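Local coordinates for venom allergen-like (VAL) 4 protein (Schistosoma mansoni, PDB 4P27), which probably binds lipids as a secreted SCP/TAPS (CAP superfamily) protein of the blood fluke, although it lacks the prototypical CAP sequence motifs, at residues K40-K43 / L44-N47. Numbering follows the deposited sequence.
Sequences KWNK and LLAN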
ATOM      1  N   LYS A  40      -8.498  -8.213   1.714  1.00 32.02           N
ATOM      2  CA  LYS A  40      -8.730  -9.380   0.879  1.00 32.19           C
ATOM      3  C   LYS A  40      -8.207  -9.118  -0.517  1.00 32.80           C
ATOM      4  O   LYS A  40      -8.370  -8.034  -1.044  1.00 33.00           O
ATOM      5  CB  LYS A  40     -10.234  -9.633   0.759  1.00 33.54           C
ATOM      6  CG  LYS A  40     -10.789 -10.174   2.059  1.00 45.69           C
ATOM      7  CD  LYS A  40     -12.289  -9.926   2.197  1.00 56.69           C
ATOM      8  CE  LYS A  40     -12.959  -9.540   0.882  1.00 63.98           C
ATOM      9  NZ  LYS A  40     -13.341  -8.108   1.019  1.00 75.22           N
ATOM     10  N   TRP A  41      -7.571 -10.112  -1.106  1.00 29.63           N
ATOM     11  CA  TRP A  41      -7.034  -9.972  -2.439  1.00 34.96           C
ATOM     12  C   TRP A  41      -8.147  -9.853  -3.420  1.00 35.90           C
ATOM     13  O   TRP A  41      -9.141 -10.465  -3.227  1.00 39.75           O
ATOM     14  CB  TRP A  41      -6.251 -11.237  -2.781  1.00 36.39           C
ATOM     15  CG  TRP A  41      -5.518 -11.098  -4.073  1.00 34.30           C
ATOM     16  CD1 TRP A  41      -5.935 -11.518  -5.308  1.00 32.21           C
ATOM     17  CD2 TRP A  41      -4.251 -10.461  -4.260  1.00 30.41           C
ATOM     18  NE1 TRP A  41      -4.959 -11.209  -6.269  1.00 34.36           N
ATOM     19  CE2 TRP A  41      -3.916 -10.578  -5.637  1.00 32.19           C
ATOM     20  CE3 TRP A  41      -3.339  -9.849  -3.391  1.00 29.64           C
ATOM     21  CZ2 TRP A  41      -2.712 -10.056  -6.179  1.00 30.48           C
ATOM     22  CZ3 TRP A  41      -2.089  -9.341  -3.951  1.00 28.86           C
ATOM     23  CH2 TRP A  41      -1.817  -9.474  -5.307  1.00 29.47           C
ATOM     24  N   ASN A  42      -7.991  -9.114  -4.503  1.00 29.82           N
ATOM     25  CA  ASN A  42      -9.091  -8.907  -5.424  1.00 29.17           C
ATOM     26  C   ASN A  42      -8.554  -8.987  -6.823  1.00 34.30           C
ATOM     27  O   ASN A  42      -7.559  -8.318  -7.174  1.00 29.80           O
ATOM     28  CB  ASN A  42      -9.724  -7.564  -5.267  1.00 27.23           C
ATOM     29  CG  ASN A  42     -10.824  -7.328  -6.292  1.00 32.49           C
ATOM     30  OD1 ASN A  42     -10.630  -6.860  -7.414  1.00 32.70           O
ATOM     31  ND2 ASN A  42     -12.032  -7.587  -5.860  1.00 32.69           N
ATOM     32  N   LYS A  43      -9.147  -9.848  -7.634  1.00 37.54           N
ATOM     33  CA  LYS A  43      -8.512 -10.325  -8.898  1.00 36.92           C
ATOM     34  C   LYS A  43      -8.580  -9.205  -9.898  1.00 34.99           C
ATOM     35  O   LYS A  43      -7.674  -9.021 -10.701  1.00 37.64           O
ATOM     36  CB  LYS A  43      -9.323 -11.510  -9.463  1.00 46.26           C
ATOM     37  CG  LYS A  43      -8.539 -12.608 -10.141  1.00 56.14           C
ATOM     38  CD  LYS A  43      -8.703 -13.924  -9.384  1.00 66.79           C
ATOM     39  CE  LYS A  43      -9.495 -14.935 -10.200  1.00 76.07           C
ATOM     40  NZ  LYS A  43      -9.927 -16.099  -9.362  1.00 81.44           N
ATOM     41  N   LEU A  44      -9.694  -8.462  -9.869  1.00 33.54           N
ATOM     42  CA  LEU A  44      -9.889  -7.330 -10.761  1.00 37.99           C
ATOM     43  C   LEU A  44      -8.864  -6.165 -10.495  1.00 36.87           C
ATOM     44  O   LEU A  44      -8.322  -5.544 -11.462  1.00 31.02           O
ATOM     45  CB  LEU A  44     -11.334  -6.799 -10.656  1.00 44.05           C
ATOM     46  CG  LEU A  44     -12.057  -6.363 -11.932  1.00 61.44           C
ATOM     47  CD1 LEU A  44     -13.293  -5.516 -11.589  1.00 55.85           C
ATOM     48  CD2 LEU A  44     -11.141  -5.724 -13.009  1.00 56.81           C
ATOM     49  N   LEU A  45      -8.639  -5.851  -9.223  1.00 31.21           N
ATOM     50  CA  LEU A  45      -7.623  -4.857  -8.872  1.00 30.10           C
ATOM     51  C   LEU A  45      -6.237  -5.376  -9.411  1.00 29.18           C
ATOM     52  O   LEU A  45      -5.455  -4.568  -9.966  1.00 30.00           O
ATOM     53  CB  LEU A  45      -7.595  -4.644  -7.390  1.00 29.38           C
ATOM     54  CG  LEU A  45      -8.713  -3.952  -6.614  1.00 33.59           C
ATOM     55  CD1 LEU A  45      -8.255  -3.816  -5.163  1.00 26.03           C
ATOM     56  CD2 LEU A  45      -9.028  -2.558  -7.219  1.00 29.67           C
ATOM     57  N   ALA A  46      -5.956  -6.675  -9.228  1.00 29.12           N
ATOM     58  CA  ALA A  46      -4.652  -7.280  -9.545  1.00 34.42           C
ATOM     59  C   ALA A  46      -4.393  -7.286 -11.071  1.00 37.88           C
ATOM     60  O   ALA A  46      -3.334  -6.884 -11.541  1.00 33.92           O
ATOM     61  CB  ALA A  46      -4.532  -8.678  -8.986  1.00 27.55           C
ATOM     62  N   ASN A  47      -5.419  -7.611 -11.837  1.00 36.84           N
ATOM     63  CA  ASN A  47      -5.305  -7.569 -13.271  1.00 36.46           C
ATOM     64  C   ASN A  47      -5.147  -6.190 -13.788  1.00 36.77           C
ATOM     65  O   ASN A  47      -4.383  -5.977 -14.775  1.00 38.40           O
ATOM     66  CB  ASN A  47      -6.531  -8.212 -13.923  1.00 43.24           C
ATOM     67  CG  ASN A  47      -6.597  -9.677 -13.628  1.00 51.91           C
ATOM     68  OD1 ASN A  47      -5.624 -10.273 -13.135  1.00 55.97           O
ATOM     69  ND2 ASN A  47      -7.759 -10.282 -13.879  1.00 69.30           N
TER
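With chi1 at 177°, the amide of Asn-42 swings to the side of its own carbonyl carbon, and OD1 is thereby brought over the first turn of helix 43-54 to meet Leu-45. Trp-41 likewise has CG opposite its backbone N, which lays the NE1 and CZ2 part of its indole beside the methyl of Ala-46. The bond that follows illustrates how a side chain can begin a helix: Leu-45 N donates to Asn-42 OD1 at 2.9 Å, nearly straight and directed onto a lone pair in the plane of the amide. One side-chain oxygen thus satisfies a first-turn N-H whose i-4 residue, Trp-41, lies in the strand before the helix and does not accept from it. The same residue also serves through its backbone, since Ala-46 N donates to Asn-42 O at 3.1 Å, and the regular i to i+4 pattern continues with Asn-47 N to Lys-43 O at 2.9 Å. Two apolar contacts accompany the cap. CB of Asn-42 lies 4.0 Å from CG of Leu-45, while the CB of Ala-46 reaches the indole of Trp-41 obliquely, 3.6 Å from CZ2. Phe-71 touches both Asn-42 and Leu-45, and backbone bonds from Lys-40 and Asn-42 to Ile-123 tie the incoming strand to strand 122-130. The whole is an asparagine N-cap at a strand-to-helix junction, where an edge strand of the central sheet in this CAP-family fold passes directly into a flanking helix.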